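Local atomic coordinates of lipoprotein (PDB entry 3UP9), a protein that probably binds L-methionine as a membrane-attached lipoprotein of the NlpA family, and holds selenomethionine in its pocket. Residues L161-S164 with L165-F168. Residues are numbered along the deposited sequence; the frame is centred on the assembly and turned at random.
Sequences LVRS and LDDF
Ser164 and Phe168 meet on the tightly packed, buried side of a short helical turn: CB of Ser164 lies 3.6 Å from CD2 of Phe168, approaching the ring obliquely. Ser164 O accepts two backbone N-H groups from the loop that follows. Phe168 N reaches it at 2.9 Å, nearly in line with the C=O (171°), whereas Asp167 N donates from above the carbonyl plane. The latter bond, Leu165 N to Val162 O and Asp166 N to Arg163 O each reach back three residues; Phe168 N reaches back four. With chi1 at 76°, OG of Ser164 turns back between its own N and carbonyl carbon and bonds Leu161 O at 2.6 Å. Replacing Ser164 by an alanine removes OG, and Leu161 O would probably lose this short bond, keeping the weak one from Ser164 N within the turn.

The outer side is looser and charged. Arg163 bends at chi2, bringing NH1 to 3.0 Å from OD2 of Asp166, but the guanidinium and carboxylate planes stand 48° apart, so the salt bridge is not a flat, two-pronged pairing. Asp167 OD2 is 4.1 Å from Arg163 NH1, beyond a salt bridge. A water donates to both Val162 O and Asp166 OD1.

The Leu161 side chain is about 9 Å from the bound selenomethionine: packing near the pocket. Inward, Leu161, Ser164 and Phe168 pack on Val156, and Leu165 on Ala171 and Ile173, within the beta-alpha-beta crossover from strand 151-156 over 107-112 to parallel strand 170-173, in one lobe of the periplasmic-binding-protein-like fold.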
ATOM      1  N   LEU A 161     -11.693  -5.340   3.441  1.00 48.34           N
ATOM      2  CA  LEU A 161     -12.032  -4.898   2.065  1.00 46.37           C
ATOM      3  C   LEU A 161     -12.418  -6.045   1.095  1.00 43.28           C
ATOM      4  O   LEU A 161     -13.479  -5.979   0.468  1.00 42.50           O
ATOM      5  CB  LEU A 161     -10.910  -4.031   1.466  1.00 42.34           C
ATOM      6  CG  LEU A 161     -10.937  -2.579   1.949  1.00 42.84           C
ATOM      7  CD1 LEU A 161      -9.596  -1.955   1.645  1.00 40.02           C
ATOM      8  CD2 LEU A 161     -12.075  -1.779   1.369  1.00 40.42           C
ATOM      9  N   VAL A 162     -11.548  -7.046   0.939  1.00 44.71           N
ATOM     10  CA  VAL A 162     -11.827  -8.209   0.077  1.00 41.78           C
ATOM     11  C   VAL A 162     -13.074  -8.930   0.531  1.00 43.03           C
ATOM     12  O   VAL A 162     -13.943  -9.157  -0.275  1.00 46.56           O
ATOM     13  CB  VAL A 162     -10.665  -9.209   0.008  1.00 43.90           C
ATOM     14  CG1 VAL A 162     -11.056 -10.495  -0.776  1.00 40.40           C
ATOM     15  CG2 VAL A 162      -9.484  -8.545  -0.613  1.00 38.76           C
ATOM     16  N   ARG A 163     -13.191  -9.263   1.813  1.00 46.72           N
ATOM     17  CA  ARG A 163     -14.465  -9.804   2.390  1.00 49.51           C
ATOM     18  C   ARG A 163     -15.723  -8.926   2.068  1.00 47.33           C
ATOM     19  O   ARG A 163     -16.800  -9.471   1.864  1.00 48.33           O
ATOM     20  CB  ARG A 163     -14.325 -10.035   3.917  1.00 53.73           C
ATOM     21  CG  ARG A 163     -15.537 -10.588   4.676  1.00 61.63           C
ATOM     22  CD  ARG A 163     -16.001 -11.911   4.073  1.00 71.62           C
ATOM     23  NE  ARG A 163     -16.958 -12.718   4.883  1.00 85.58           N
ATOM     24  CZ  ARG A 163     -18.305 -12.762   4.758  1.00 87.84           C
ATOM     25  NH1 ARG A 163     -18.965 -11.997   3.890  1.00 87.78           N
ATOM     26  NH2 ARG A 163     -19.019 -13.574   5.545  1.00 89.25           N
ATOM     27  N   SER A 164     -15.580  -7.595   1.968  1.00 44.66           N
ATOM     28  CA  SER A 164     -16.724  -6.706   1.744  1.00 43.39           C
ATOM     29  C   SER A 164     -17.305  -6.878   0.356  1.00 44.25           C
ATOM     30  O   SER A 164     -18.436  -6.507   0.129  1.00 46.87           O
ATOM     31  CB  SER A 164     -16.405  -5.239   2.024  1.00 41.91           C
ATOM     32  OG  SER A 164     -15.632  -4.663   0.985  1.00 41.66           O
ATOM     33  N   LEU A 165     -16.527  -7.429  -0.574  1.00 44.85           N
ATOM     34  CA  LEU A 165     -17.009  -7.797  -1.915  1.00 43.74           C
ATOM     35  C   LEU A 165     -18.191  -8.799  -1.903  1.00 45.79           C
ATOM     36  O   LEU A 165     -18.991  -8.813  -2.834  1.00 47.95           O
ATOM     37  CB  LEU A 165     -15.832  -8.296  -2.795  1.00 42.68           C
ATOM     38  CG  LEU A 165     -14.641  -7.348  -3.085  1.00 38.90           C
ATOM     39  CD1 LEU A 165     -13.517  -8.069  -3.811  1.00 37.78           C
ATOM     40  CD2 LEU A 165     -15.081  -6.106  -3.828  1.00 38.57           C
ATOM     41  N   ASP A 166     -18.330  -9.609  -0.847  1.00 47.27           N
ATOM     42  CA  ASP A 166     -19.537 -10.455  -0.663  1.00 50.68           C
ATOM     43  C   ASP A 166     -20.812  -9.611  -0.370  1.00 50.85           C
ATOM     44  O   ASP A 166     -21.903 -10.028  -0.684  1.00 52.76           O
ATOM     45  CB  ASP A 166     -19.357 -11.470   0.490  1.00 53.73           C
ATOM     46  CG  ASP A 166     -18.127 -12.346   0.332  1.00 56.47           C
ATOM     47  OD1 ASP A 166     -17.587 -12.438  -0.795  1.00 52.97           O
ATOM     48  OD2 ASP A 166     -17.697 -12.944   1.345  1.00 60.12           O
ATOM     49  N   ASP A 167     -20.658  -8.420   0.196  1.00 49.46           N
ATOM     50  CA  ASP A 167     -21.783  -7.597   0.645  1.00 50.63           C
ATOM     51  C   ASP A 167     -22.143  -6.445  -0.259  1.00 47.64           C
ATOM     52  O   ASP A 167     -23.301  -6.092  -0.389  1.00 46.82           O
ATOM     53  CB  ASP A 167     -21.415  -7.029   2.013  1.00 52.98           C
ATOM     54  CG  ASP A 167     -21.005  -8.114   2.977  1.00 54.67           C
ATOM     55  OD1 ASP A 167     -21.797  -9.077   3.110  1.00 55.86           O
ATOM     56  OD2 ASP A 167     -19.902  -8.003   3.551  1.00 55.67           O
ATOM     57  N   PHE A 168     -21.126  -5.830  -0.848  1.00 45.99           N
ATOM     58  CA  PHE A 168     -21.274  -4.593  -1.587  1.00 44.41           C
ATOM     59  C   PHE A 168     -21.073  -4.820  -3.127  1.00 45.51           C
ATOM     60  O   PHE A 168     -20.417  -5.755  -3.590  1.00 43.73           O
ATOM     61  CB  PHE A 168     -20.256  -3.544  -1.053  1.00 42.16           C
ATOM     62  CG  PHE A 168     -20.309  -3.297   0.453  1.00 42.36           C
ATOM     63  CD1 PHE A 168     -21.522  -3.220   1.135  1.00 44.99           C
ATOM     64  CD2 PHE A 168     -19.143  -3.075   1.170  1.00 40.76           C
ATOM     65  CE1 PHE A 168     -21.562  -2.978   2.517  1.00 46.82           C
ATOM     66  CE2 PHE A 168     -19.166  -2.828   2.541  1.00 43.44           C
ATOM     67  CZ  PHE A 168     -20.372  -2.778   3.228  1.00 45.39           C
TER
HETATM   68  O   HOH W   1     -14.665 -11.563  -1.228  1.00 54.62           O